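Local coordinates for 11S globulin seed storage protein (Amaranthus hypochondriacus, PDB 3QAC) that probably serves as a seed storage protein, a nutrient reservoir of the 11S globulin family whose subunit is built from two cupin domains, at residues 337-342 against 406-411; 287-292 against 313-318; 46-51 against 343-348; 70-75 against 160-165. All coordinates share one frame; numbering follows the deposited sequence.

All four contacts are largely buried. Contacts 1 and 4 are antiparallel strand pairs tied by backbone hydrogen bonds, one in each cupin domain, their centres about 22 Å apart. No hydrogen bond crosses contact 2 or 3: contact 2 is aliphatic packing of a loop on an edge strand of the sheet that also holds contact 4, whereas contact 3 turns on an imidazole that meets a backbone CA and a sulfur. Contact 3 brings a helix end of the first domain against the start of a strand of the second and the residue before it. Contacts 1 and 3 reach a second subunit; 2 and 4 touch no other chain of the assembly. Contact 4 touches both 2 and 3.

Contact 1: residues 337-342 against 406-411; sequences APHYNL and AMFQSL
Strands 339-341 and 408-410 form an antiparallel pair in a sheet of the second cupin domain, centred on Y340 and Q409. This is a hydrogen-bonded pair: Y340 N donates to Q409 O at 3.0 Å, and Q409 N to Y340 O at 2.8 Å. Bonds from L342 N to M407 O and from L411 N to P338 O extend the pairing at both ends, the latter at the corner the chain turns at P338. The two non-hydrogen-bonded pairs, H339 with S410 and N341 with F408, put their side chains on the opposite face from Y340 and Q409. There H339 and F408 make a T-shaped stack, the imidazole edge toward the phenyl face, with centroids 5.3 Å apart and planes at 62°. The imidazole, its CG between backbone N and carbonyl carbon (chi1 56°), donates from ND1 to A337 O at 2.7 Å, with that oxygen close to the ring plane. A337 O also accepts from a water, which lies 2.6 Å from S410 OG and so links the strands. Strand 335-341 pairs with strand 385-391 too, placing the contact within the cupin jelly roll. On the other face, the Y340 ring runs alongside Q409, CE1 lying 3.7 Å from Q409 CB, while L411 CD2 approaches its edge at 4.0 Å from CD1. Y340 OH is hydrogen-bonded to G145 O of the second subunit, and its ring stacks with F67 of that subunit. An alanine in place of Y340 would probably leave G145 O without this donor and open a gap beside L411 at the subunit interface.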
loop_
_atom_site.group_PDB
_atom_site.type_symbol
_atom_site.label_atom_id
_atom_site.label_comp_id
_atom_site.label_asym_id
_atom_site.label_seq_id
_atom_site.Cartn_x
_atom_site.Cartn_y
_atom_site.Cartn_z
ATOM N N ALA A 337 24.591 -16.592 -12.065
ATOM C CA ALA A 337 25.346 -16.399 -10.842
ATOM C C ALA A 337 24.436 -16.242 -9.637
ATOM O O ALA A 337 23.302 -15.781 -9.757
ATOM C CB ALA A 337 26.253 -15.201 -10.955
ATOM N N PRO A 338 24.943 -16.615 -8.460
ATOM C CA PRO A 338 24.155 -16.379 -7.255
ATOM C C PRO A 338 23.730 -14.918 -7.250
ATOM O O PRO A 338 24.554 -14.043 -7.477
ATOM C CB PRO A 338 25.156 -16.643 -6.128
ATOM C CG PRO A 338 26.164 -17.569 -6.721
ATOM C CD PRO A 338 26.288 -17.131 -8.157
ATOM N N HIS A 339 22.452 -14.671 -7.024
ATOM C CA HIS A 339 21.939 -13.320 -6.996
ATOM C C HIS A 339 20.773 -13.289 -6.042
ATOM O O HIS A 339 20.262 -14.330 -5.628
ATOM C CB HIS A 339 21.442 -12.906 -8.376
ATOM C CG HIS A 339 20.404 -13.829 -8.923
ATOM N ND1 HIS A 339 20.703 -15.103 -9.351
ATOM C CD2 HIS A 339 19.068 -13.679 -9.086
ATOM C CE1 HIS A 339 19.598 -15.696 -9.766
ATOM N NE2 HIS A 339 18.592 -14.852 -9.617
ATOM N N TYR A 340 20.354 -12.081 -5.693
ATOM C CA TYR A 340 19.157 -11.920 -4.914
ATOM C C TYR A 340 18.343 -10.812 -5.514
ATOM O O TYR A 340 18.881 -9.883 -6.088
ATOM C CB TYR A 340 19.508 -11.609 -3.473
ATOM C CG TYR A 340 20.006 -10.203 -3.225
ATOM C CD1 TYR A 340 21.330 -9.861 -3.440
ATOM C CD2 TYR A 340 19.152 -9.241 -2.739
ATOM C CE1 TYR A 340 21.783 -8.580 -3.178
ATOM C CE2 TYR A 340 19.583 -7.975 -2.467
ATOM C CZ TYR A 340 20.899 -7.637 -2.684
ATOM O OH TYR A 340 21.312 -6.351 -2.412
ATOM N N ASN A 341 17.041 -10.927 -5.388
ATOM C CA ASN A 341 16.150 -9.898 -5.848
ATOM C C ASN A 341 15.947 -8.879 -4.734
ATOM O O ASN A 341 15.631 -9.252 -3.584
ATOM C CB ASN A 341 14.846 -10.538 -6.289
ATOM C CG ASN A 341 15.057 -11.563 -7.416
ATOM O OD1 ASN A 341 14.963 -11.216 -8.599
ATOM N ND2 ASN A 341 15.365 -12.825 -7.049
ATOM N N LEU A 342 16.138 -7.599 -5.071
ATOM C CA LEU A 342 16.126 -6.529 -4.067
ATOM C C LEU A 342 14.750 -6.265 -3.538
ATOM O O LEU A 342 14.579 -5.963 -2.357
ATOM C CB LEU A 342 16.608 -5.191 -4.629
ATOM C CG LEU A 342 17.961 -4.906 -5.275
ATOM C CD1 LEU A 342 18.577 -3.644 -4.658
ATOM C CD2 LEU A 342 18.912 -6.072 -5.257
ATOM N N ALA A 406 11.003 -5.087 -10.569
ATOM C CA ALA A 406 11.834 -5.855 -9.663
ATOM C C ALA A 406 13.257 -5.794 -10.204
ATOM O O ALA A 406 13.487 -5.880 -11.404
ATOM C CB ALA A 406 11.346 -7.304 -9.573
ATOM N N MET A 407 14.206 -5.630 -9.302
ATOM C CA MET A 407 15.590 -5.497 -9.667
ATOM C C MET A 407 16.292 -6.590 -8.912
ATOM O O MET A 407 15.948 -6.851 -7.767
ATOM C CB MET A 407 16.108 -4.175 -9.132
ATOM C CG MET A 407 17.260 -3.609 -9.892
ATOM S SD MET A 407 16.657 -2.206 -10.844
ATOM C CE MET A 407 16.692 -2.873 -12.516
ATOM N N PHE A 408 17.286 -7.218 -9.517
ATOM C CA PHE A 408 18.068 -8.164 -8.760
ATOM C C PHE A 408 19.511 -7.736 -8.754
ATOM O O PHE A 408 19.885 -6.829 -9.478
ATOM C CB PHE A 408 17.913 -9.581 -9.303
ATOM C CG PHE A 408 18.550 -9.794 -10.639
ATOM C CD1 PHE A 408 19.907 -10.021 -10.748
ATOM C CD2 PHE A 408 17.787 -9.799 -11.784
ATOM C CE1 PHE A 408 20.491 -10.241 -11.986
ATOM C CE2 PHE A 408 18.371 -10.008 -13.032
ATOM C CZ PHE A 408 19.716 -10.238 -13.127
ATOM N N GLN A 409 20.316 -8.375 -7.917
ATOM C CA GLN A 409 21.730 -8.099 -7.894
ATOM C C GLN A 409 22.488 -9.397 -7.927
ATOM O O GLN A 409 22.319 -10.249 -7.048
ATOM C CB GLN A 409 22.131 -7.311 -6.645
ATOM C CG GLN A 409 23.628 -7.401 -6.361
ATOM C CD GLN A 409 24.175 -6.203 -5.593
ATOM O OE1 GLN A 409 24.486 -5.172 -6.181
ATOM N NE2 GLN A 409 24.310 -6.346 -4.279
ATOM N N SER A 410 23.322 -9.553 -8.942
ATOM C CA SER A 410 24.253 -10.661 -8.980
ATOM C C SER A 410 25.282 -10.476 -7.881
ATOM O O SER A 410 25.613 -9.361 -7.502
ATOM C CB SER A 410 24.942 -10.733 -10.339
ATOM O OG SER A 410 23.971 -10.807 -11.369
ATOM N N LEU A 411 25.787 -11.574 -7.362
ATOM C CA LEU A 411 26.814 -11.492 -6.348
ATOM C C LEU A 411 28.168 -11.640 -7.017
ATOM O O LEU A 411 29.149 -11.055 -6.575
ATOM C CB LEU A 411 26.589 -12.578 -5.314
ATOM C CG LEU A 411 25.159 -12.502 -4.772
ATOM C CD1 LEU A 411 24.781 -13.775 -4.009
ATOM C CD2 LEU A 411 25.000 -11.264 -3.899
HETATM O O HOH W 1 23.180 -13.266 -11.450
#

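Contact 2: residues 287-292 against 313-318; sequences LAVNVD and FNLPIL
Apolar contacts between L287, V289, L315 and I317 carry this packing, and no hydrogen bond crosses it. L287 CD2 reaches I317 CG2 at 3.6 Å and lies almost as near to CB and CG1 of I317, so one methyl meets the branch point of the isoleucine. Further along, V289 CG1 packs on L315 CB at 3.8 Å. L315 also lies over backbone: its CD1 is 3.6 Å from both L287 C and A288 N, the two atoms of one peptide bond. CB of L315 points toward the strand, and chi1 (-162°) sets CG anti to the backbone N, beside the carbonyl carbon. V289 CG1 in addition meets a polar atom, N314 O, at 3.4 Å. Strand 288-290 is an outermost strand of the seven-stranded sheet of the first cupin domain, where it pairs with strand 138-142. The loop resting on it comes from the second domain, between strand 305-310 and helix 318-321. Hydrogen bonds shape each segment internally. L318 N donates to L315 O at 2.9 Å, closing a type I turn, and N290 OD1 accepts from D292 N at 2.9 Å in an Asx turn.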
loop_
_atom_site.group_PDB
_atom_site.type_symbol
_atom_site.label_atom_id
_atom_site.label_comp_id
_atom_site.label_asym_id
_atom_site.label_seq_id
_atom_site.Cartn_x
_atom_site.Cartn_y
_atom_site.Cartn_z
ATOM N N LEU A 287 -0.780 -4.661 -24.061
ATOM C CA LEU A 287 -0.880 -5.230 -22.719
ATOM C C LEU A 287 -0.029 -6.486 -22.580
ATOM O O LEU A 287 -0.223 -7.281 -21.654
ATOM C CB LEU A 287 -2.336 -5.551 -22.373
ATOM C CG LEU A 287 -3.182 -4.330 -22.022
ATOM C CD1 LEU A 287 -4.606 -4.745 -21.773
ATOM C CD2 LEU A 287 -2.607 -3.654 -20.800
ATOM N N ALA A 288 0.903 -6.660 -23.512
ATOM C CA ALA A 288 1.784 -7.818 -23.518
ATOM C C ALA A 288 3.120 -7.473 -24.152
ATOM O O ALA A 288 3.207 -6.560 -24.955
ATOM C CB ALA A 288 1.143 -8.958 -24.266
ATOM N N VAL A 289 4.170 -8.185 -23.760
ATOM C CA VAL A 289 5.381 -8.233 -24.568
ATOM C C VAL A 289 5.878 -9.682 -24.666
ATOM O O VAL A 289 5.838 -10.442 -23.702
ATOM C CB VAL A 289 6.528 -7.279 -24.089
ATOM C CG1 VAL A 289 6.036 -6.223 -23.112
ATOM C CG2 VAL A 289 7.684 -8.073 -23.507
ATOM N N ASN A 290 6.324 -10.065 -25.853
ATOM C CA ASN A 290 6.825 -11.405 -26.057
ATOM C C ASN A 290 8.286 -11.489 -25.626
ATOM O O ASN A 290 9.146 -10.793 -26.170
ATOM C CB ASN A 290 6.658 -11.807 -27.508
ATOM C CG ASN A 290 6.774 -13.280 -27.700
ATOM O OD1 ASN A 290 7.853 -13.838 -27.541
ATOM N ND2 ASN A 290 5.664 -13.935 -28.033
ATOM N N VAL A 291 8.562 -12.317 -24.625
ATOM C CA VAL A 291 9.907 -12.394 -24.063
ATOM C C VAL A 291 10.767 -13.375 -24.844
ATOM O O VAL A 291 11.938 -13.574 -24.529
ATOM C CB VAL A 291 9.899 -12.788 -22.570
ATOM C CG1 VAL A 291 9.368 -11.645 -21.736
ATOM C CG2 VAL A 291 9.076 -14.025 -22.367
ATOM N N ASP A 292 10.185 -13.988 -25.867
ATOM C CA ASP A 292 10.967 -14.843 -26.756
ATOM C C ASP A 292 11.673 -14.037 -27.853
ATOM O O ASP A 292 12.393 -14.587 -28.687
ATOM C CB ASP A 292 10.094 -15.946 -27.339
ATOM C CG ASP A 292 9.919 -17.090 -26.376
ATOM O OD1 ASP A 292 10.718 -17.127 -25.412
ATOM O OD2 ASP A 292 9.021 -17.948 -26.587
ATOM N N PHE A 313 8.683 -0.236 -18.327
ATOM C CA PHE A 313 9.210 0.477 -19.495
ATOM C C PHE A 313 8.794 -0.168 -20.813
ATOM O O PHE A 313 8.383 0.521 -21.738
ATOM C CB PHE A 313 10.728 0.634 -19.395
ATOM C CG PHE A 313 11.167 1.138 -18.059
ATOM C CD1 PHE A 313 10.937 2.457 -17.698
ATOM C CD2 PHE A 313 11.756 0.283 -17.138
ATOM C CE1 PHE A 313 11.309 2.923 -16.446
ATOM C CE2 PHE A 313 12.141 0.736 -15.885
ATOM C CZ PHE A 313 11.912 2.060 -15.536
ATOM N N ASN A 314 8.866 -1.486 -20.907
ATOM C CA ASN A 314 8.355 -2.116 -22.111
ATOM C C ASN A 314 6.893 -2.526 -21.977
ATOM O O ASN A 314 6.227 -2.784 -22.973
ATOM C CB ASN A 314 9.239 -3.284 -22.554
ATOM C CG ASN A 314 9.559 -4.230 -21.416
ATOM O OD1 ASN A 314 10.635 -4.824 -21.368
ATOM N ND2 ASN A 314 8.636 -4.354 -20.487
ATOM N N LEU A 315 6.393 -2.585 -20.746
ATOM C CA LEU A 315 4.971 -2.853 -20.519
ATOM C C LEU A 315 4.446 -1.856 -19.494
ATOM O O LEU A 315 4.437 -2.129 -18.282
ATOM C CB LEU A 315 4.749 -4.297 -20.061
ATOM C CG LEU A 315 3.320 -4.841 -20.191
ATOM C CD1 LEU A 315 2.629 -4.279 -21.409
ATOM C CD2 LEU A 315 3.309 -6.349 -20.248
ATOM N N PRO A 316 4.024 -0.675 -19.978
ATOM C CA PRO A 316 3.705 0.465 -19.101
ATOM C C PRO A 316 2.571 0.181 -18.118
ATOM O O PRO A 316 2.589 0.710 -17.013
ATOM C CB PRO A 316 3.317 1.579 -20.087
ATOM C CG PRO A 316 4.021 1.195 -21.383
ATOM C CD PRO A 316 3.935 -0.320 -21.407
ATOM N N ILE A 317 1.613 -0.650 -18.513
ATOM C CA ILE A 317 0.518 -1.011 -17.622
ATOM C C ILE A 317 1.075 -1.567 -16.295
ATOM O O ILE A 317 0.465 -1.410 -15.241
ATOM C CB ILE A 317 -0.449 -2.010 -18.307
ATOM C CG1 ILE A 317 -1.706 -2.232 -17.476
ATOM C CG2 ILE A 317 0.232 -3.337 -18.570
ATOM C CD1 ILE A 317 -2.444 -0.978 -17.128
ATOM N N LEU A 318 2.256 -2.174 -16.334
ATOM C CA LEU A 318 2.817 -2.747 -15.124
ATOM C C LEU A 318 3.075 -1.671 -14.086
ATOM O O LEU A 318 3.342 -1.973 -12.921
ATOM C CB LEU A 318 4.105 -3.509 -15.421
ATOM C CG LEU A 318 3.877 -4.696 -16.345
ATOM C CD1 LEU A 318 5.183 -5.433 -16.606
ATOM C CD2 LEU A 318 2.831 -5.601 -15.727
#

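Contact 3: residues 46-51 against 343-348; sequences RCAGVS and NAHNIM
H345 NE2, on a ring that packs against C47 and A48, is hydrogen-bonded to Q172 O of the second subunit. C47 O is also near, 3.4 Å from H345 NE2, but the angle is too poor for a hydrogen bond. One face of the ring is turned to the end of helix 43-48. A48 CA stands over that face in a CH-pi contact, 3.8 Å from the centroid of the H345 ring and only 14° off its normal, displaced somewhat toward the rim. A48 CB adds a contact of 3.9 Å to H345 CG. The sulfur of C47 approaches differently: SG lies 3.5 Å from H345 CE1 and 57° off the ring normal, an oblique sulfur-aromatic contact. CB of H345 points toward the helix end and chi1 (-63°) sets CG anti to the carbonyl carbon, with chi2 fixing the turn of the ring. The contact thus joins the two cupin domains of one subunit, the helix belonging to the first and strand 346-351 to the second. C47 is in turn disulfide-bonded to C14, so the sulfur beside the imidazole is also tied to the N-terminal segment. Past A48 the chain leaves the helix at G49, whose phi is positive, and V50 then points to the strand. V50 CG2 meets I347 CG1 at 3.8 Å, the two side chains running alongside but oppositely directed. I347 CD1 also comes within 4.2 Å of A48 CB, and A48 touches V379 on the neighbouring strand 377-380.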
loop_
_atom_site.group_PDB
_atom_site.type_symbol
_atom_site.label_atom_id
_atom_site.label_comp_id
_atom_site.label_asym_id
_atom_site.label_seq_id
_atom_site.Cartn_x
_atom_site.Cartn_y
_atom_site.Cartn_z
ATOM N N ARG A 46 2.017 -18.271 0.818
ATOM C CA ARG A 46 1.427 -17.368 1.784
ATOM C C ARG A 46 2.382 -16.193 1.975
ATOM O O ARG A 46 1.968 -15.041 2.019
ATOM C CB ARG A 46 1.135 -18.097 3.113
ATOM C CG ARG A 46 0.013 -19.130 2.995
ATOM C CD ARG A 46 -0.557 -19.552 4.355
ATOM N NE ARG A 46 0.273 -20.575 4.990
ATOM C CZ ARG A 46 1.022 -20.356 6.066
ATOM N NH1 ARG A 46 1.020 -19.142 6.626
ATOM N NH2 ARG A 46 1.765 -21.343 6.582
ATOM N N CYS A 47 3.667 -16.504 2.083
ATOM C CA CYS A 47 4.694 -15.495 2.204
ATOM C C CYS A 47 4.673 -14.535 0.998
ATOM O O CYS A 47 4.769 -13.324 1.168
ATOM C CB CYS A 47 6.065 -16.165 2.309
ATOM S SG CYS A 47 7.449 -15.001 2.219
ATOM N N ALA A 48 4.553 -15.090 -0.211
ATOM C CA ALA A 48 4.604 -14.308 -1.442
ATOM C C ALA A 48 3.278 -13.610 -1.694
ATOM O O ALA A 48 3.225 -12.566 -2.331
ATOM C CB ALA A 48 4.971 -15.193 -2.620
ATOM N N GLY A 49 2.202 -14.185 -1.171
ATOM C CA GLY A 49 0.882 -13.596 -1.325
ATOM C C GLY A 49 0.395 -13.724 -2.752
ATOM O O GLY A 49 -0.155 -12.784 -3.334
ATOM N N VAL A 50 0.610 -14.896 -3.332
ATOM C CA VAL A 50 0.169 -15.125 -4.691
ATOM C C VAL A 50 -0.417 -16.501 -4.805
ATOM O O VAL A 50 -0.305 -17.324 -3.893
ATOM C CB VAL A 50 1.319 -14.994 -5.690
ATOM C CG1 VAL A 50 1.967 -13.597 -5.583
ATOM C CG2 VAL A 50 2.340 -16.087 -5.466
ATOM N N SER A 51 -1.082 -16.727 -5.918
ATOM C CA SER A 51 -1.526 -18.053 -6.279
ATOM C C SER A 51 -1.076 -18.260 -7.711
ATOM O O SER A 51 -0.837 -17.310 -8.453
ATOM C CB SER A 51 -3.037 -18.181 -6.164
ATOM O OG SER A 51 -3.465 -18.071 -4.807
ATOM N N ASN A 343 13.760 -6.350 -4.414
ATOM C CA ASN A 343 12.491 -5.714 -4.109
ATOM C C ASN A 343 11.251 -6.596 -4.183
ATOM O O ASN A 343 10.149 -6.145 -3.899
ATOM C CB ASN A 343 12.320 -4.444 -4.974
ATOM C CG ASN A 343 12.979 -4.570 -6.333
ATOM O OD1 ASN A 343 13.106 -5.672 -6.880
ATOM N ND2 ASN A 343 13.415 -3.440 -6.890
ATOM N N ALA A 344 11.420 -7.850 -4.549
ATOM C CA ALA A 344 10.274 -8.633 -4.976
ATOM C C ALA A 344 10.457 -10.133 -4.700
ATOM O O ALA A 344 11.589 -10.651 -4.709
ATOM C CB ALA A 344 10.026 -8.402 -6.469
ATOM N N HIS A 345 9.339 -10.812 -4.445
ATOM C CA HIS A 345 9.322 -12.270 -4.426
ATOM C C HIS A 345 9.400 -12.708 -5.861
ATOM O O HIS A 345 8.870 -12.070 -6.758
ATOM C CB HIS A 345 8.027 -12.844 -3.821
ATOM C CG HIS A 345 7.829 -12.488 -2.386
ATOM N ND1 HIS A 345 8.538 -13.089 -1.366
ATOM C CD2 HIS A 345 7.019 -11.580 -1.796
ATOM C CE1 HIS A 345 8.180 -12.559 -0.212
ATOM N NE2 HIS A 345 7.254 -11.647 -0.443
ATOM N N ASN A 346 10.026 -13.843 -6.070
ATOM C CA ASN A 346 10.171 -14.339 -7.401
ATOM C C ASN A 346 9.533 -15.712 -7.517
ATOM O O ASN A 346 10.008 -16.680 -6.912
ATOM C CB ASN A 346 11.652 -14.417 -7.697
ATOM C CG ASN A 346 11.909 -14.582 -9.126
ATOM O OD1 ASN A 346 11.205 -15.334 -9.785
ATOM N ND2 ASN A 346 12.905 -13.865 -9.647
ATOM N N ILE A 347 8.446 -15.807 -8.262
ATOM C CA ILE A 347 7.843 -17.105 -8.466
ATOM C C ILE A 347 8.440 -17.625 -9.743
ATOM O O ILE A 347 8.001 -17.275 -10.831
ATOM C CB ILE A 347 6.300 -17.084 -8.534
ATOM C CG1 ILE A 347 5.710 -16.717 -7.176
ATOM C CG2 ILE A 347 5.765 -18.459 -8.897
ATOM C CD1 ILE A 347 6.075 -15.291 -6.692
ATOM N N MET A 348 9.486 -18.423 -9.596
ATOM C CA MET A 348 10.154 -18.989 -10.746
ATOM C C MET A 348 9.565 -20.319 -11.180
ATOM O O MET A 348 9.717 -21.340 -10.514
ATOM C CB MET A 348 11.631 -19.190 -10.490
ATOM C CG MET A 348 12.200 -20.060 -11.579
ATOM S SD MET A 348 13.944 -20.226 -11.438
ATOM C CE MET A 348 14.038 -20.914 -9.801
#

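Contact 4: residues 70-75 against 160-165; sequences APELIY and AVILID
The carboxylate of E72 lies against the aliphatic side chains of I162 and I164: OE2 is 3.6 Å from I162 CG2 and 3.8 Å from I164 CG1. The ring of Y75 leads away from strand 160-164, with Y75 CB 4.0 Å from V161 O and its hydroxyl hydrogen-bonded to K327. The D165 carboxylate has its partner outside the pair, OD2 bonded to N168 ND2. The strands that carry these groups pair antiparallel, their axes 4.6 Å apart. L73 with L163 and Y75 with V161 are the hydrogen-bonded pairs, the shortest bond being V161 N to Y75 O at 2.7 Å, and D165 N adds a nearly straight bond to P71 O (176° at the hydrogen). E72 with I164 and I74 with I162 alternate as non-hydrogen-bonded pairs. These are interior strands of a seven-stranded sheet of the first cupin barrel. One face carries E72, I74, I162 and I164, and I74 CG2 meets A160 CB at 3.7 Å. The other carries L73, Y75, V161 and L163, which pack on F400, I347 and Y349 of the second cupin domain. The extended E72 chain (CD anti to CA, chi2 -177°) runs beside I164, and OE2 forms a salt bridge with R180 NH2. An alanine at E72 would probably leave the R180 guanidinium without this buried counter-charge and open a gap beside I162. Thus backbone bonds fix the pairing, mostly apolar groups, with the Y75 OH to K327 bond, meet the second domain, and the carboxylate among isoleucines is likely to depend on R180 for its neutralisation.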
loop_
_atom_site.group_PDB
_atom_site.type_symbol
_atom_site.label_atom_id
_atom_site.label_comp_id
_atom_site.label_asym_id
_atom_site.label_seq_id
_atom_site.Cartn_x
_atom_site.Cartn_y
_atom_site.Cartn_z
ATOM N N ALA A 70 -7.942 -9.841 -8.149
ATOM C CA ALA A 70 -6.489 -9.627 -8.209
ATOM C C ALA A 70 -5.961 -9.460 -9.642
ATOM O O ALA A 70 -6.490 -10.074 -10.566
ATOM C CB ALA A 70 -5.762 -10.764 -7.526
ATOM N N PRO A 71 -4.900 -8.648 -9.825
ATOM C CA PRO A 71 -4.263 -8.514 -11.137
ATOM C C PRO A 71 -3.542 -9.813 -11.451
ATOM O O PRO A 71 -3.157 -10.529 -10.528
ATOM C CB PRO A 71 -3.203 -7.416 -10.923
ATOM C CG PRO A 71 -3.364 -6.927 -9.531
ATOM C CD PRO A 71 -4.135 -7.960 -8.775
ATOM N N GLU A 72 -3.346 -10.107 -12.727
ATOM C CA GLU A 72 -2.689 -11.338 -13.113
ATOM C C GLU A 72 -1.611 -11.038 -14.105
ATOM O O GLU A 72 -1.733 -10.125 -14.909
ATOM C CB GLU A 72 -3.664 -12.284 -13.791
ATOM C CG GLU A 72 -4.904 -12.591 -13.006
ATOM C CD GLU A 72 -5.743 -13.584 -13.736
ATOM O OE1 GLU A 72 -5.969 -13.374 -14.943
ATOM O OE2 GLU A 72 -6.143 -14.595 -13.126
ATOM N N LEU A 73 -0.570 -11.841 -14.037
ATOM C CA LEU A 73 0.518 -11.833 -14.970
ATOM C C LEU A 73 0.436 -13.181 -15.633
ATOM O O LEU A 73 0.500 -14.215 -14.960
ATOM C CB LEU A 73 1.831 -11.709 -14.213
ATOM C CG LEU A 73 2.835 -10.729 -14.791
ATOM C CD1 LEU A 73 2.147 -9.399 -15.059
ATOM C CD2 LEU A 73 3.984 -10.556 -13.823
ATOM N N ILE A 74 0.288 -13.175 -16.947
ATOM C CA ILE A 74 0.080 -14.394 -17.704
ATOM C C ILE A 74 1.241 -14.649 -18.666
ATOM O O ILE A 74 1.640 -13.775 -19.429
ATOM C CB ILE A 74 -1.209 -14.292 -18.501
ATOM C CG1 ILE A 74 -2.364 -13.920 -17.561
ATOM C CG2 ILE A 74 -1.472 -15.588 -19.219
ATOM C CD1 ILE A 74 -3.585 -13.357 -18.223
ATOM N N TYR A 75 1.800 -15.848 -18.614
ATOM C CA TYR A 75 2.767 -16.252 -19.610
ATOM C C TYR A 75 2.154 -17.351 -20.460
ATOM O O TYR A 75 1.625 -18.336 -19.939
ATOM C CB TYR A 75 4.057 -16.727 -18.962
ATOM C CG TYR A 75 5.064 -17.274 -19.944
ATOM C CD1 TYR A 75 5.784 -16.427 -20.767
ATOM C CD2 TYR A 75 5.314 -18.633 -20.026
ATOM C CE1 TYR A 75 6.704 -16.913 -21.660
ATOM C CE2 TYR A 75 6.241 -19.132 -20.915
ATOM C CZ TYR A 75 6.930 -18.270 -21.728
ATOM O OH TYR A 75 7.854 -18.756 -22.615
ATOM N N ALA A 160 -1.270 -21.368 -20.606
ATOM C CA ALA A 160 -0.929 -20.139 -19.920
ATOM C C ALA A 160 -0.609 -20.416 -18.445
ATOM O O ALA A 160 -1.317 -21.155 -17.742
ATOM C CB ALA A 160 -2.062 -19.145 -20.060
ATOM N N VAL A 161 0.495 -19.843 -17.998
ATOM C CA VAL A 161 0.868 -19.940 -16.615
ATOM C C VAL A 161 0.557 -18.585 -16.019
ATOM O O VAL A 161 1.041 -17.539 -16.465
ATOM C CB VAL A 161 2.344 -20.329 -16.444
ATOM C CG1 VAL A 161 2.712 -20.368 -14.990
ATOM C CG2 VAL A 161 2.597 -21.687 -17.093
ATOM N N ILE A 162 -0.301 -18.621 -15.020
ATOM C CA ILE A 162 -0.910 -17.425 -14.501
ATOM C C ILE A 162 -0.504 -17.174 -13.063
ATOM O O ILE A 162 -0.796 -17.974 -12.175
ATOM C CB ILE A 162 -2.422 -17.557 -14.621
ATOM C CG1 ILE A 162 -2.784 -17.811 -16.091
ATOM C CG2 ILE A 162 -3.123 -16.335 -14.050
ATOM C CD1 ILE A 162 -4.249 -18.059 -16.354
ATOM N N LEU A 163 0.205 -16.080 -12.830
ATOM C CA LEU A 163 0.385 -15.608 -11.471
ATOM C C LEU A 163 -0.781 -14.705 -11.095
ATOM O O LEU A 163 -1.114 -13.748 -11.824
ATOM C CB LEU A 163 1.697 -14.853 -11.304
ATOM C CG LEU A 163 1.805 -14.306 -9.881
ATOM C CD1 LEU A 163 2.705 -15.189 -9.048
ATOM C CD2 LEU A 163 2.318 -12.883 -9.886
ATOM N N ILE A 164 -1.401 -15.018 -9.959
ATOM C CA ILE A 164 -2.504 -14.225 -9.431
ATOM C C ILE A 164 -2.054 -13.552 -8.154
ATOM O O ILE A 164 -1.810 -14.216 -7.146
ATOM C CB ILE A 164 -3.736 -15.071 -9.121
ATOM C CG1 ILE A 164 -4.056 -16.005 -10.292
ATOM C CG2 ILE A 164 -4.920 -14.172 -8.788
ATOM C CD1 ILE A 164 -5.218 -16.908 -10.024
ATOM N N ASP A 165 -1.944 -12.229 -8.193
ATOM C CA ASP A 165 -1.277 -11.517 -7.121
ATOM C C ASP A 165 -2.284 -11.054 -6.085
ATOM O O ASP A 165 -2.650 -9.874 -6.034
ATOM C CB ASP A 165 -0.492 -10.339 -7.683
ATOM C CG ASP A 165 0.158 -9.531 -6.606
ATOM O OD1 ASP A 165 0.373 -10.121 -5.526
ATOM O OD2 ASP A 165 0.442 -8.323 -6.829
#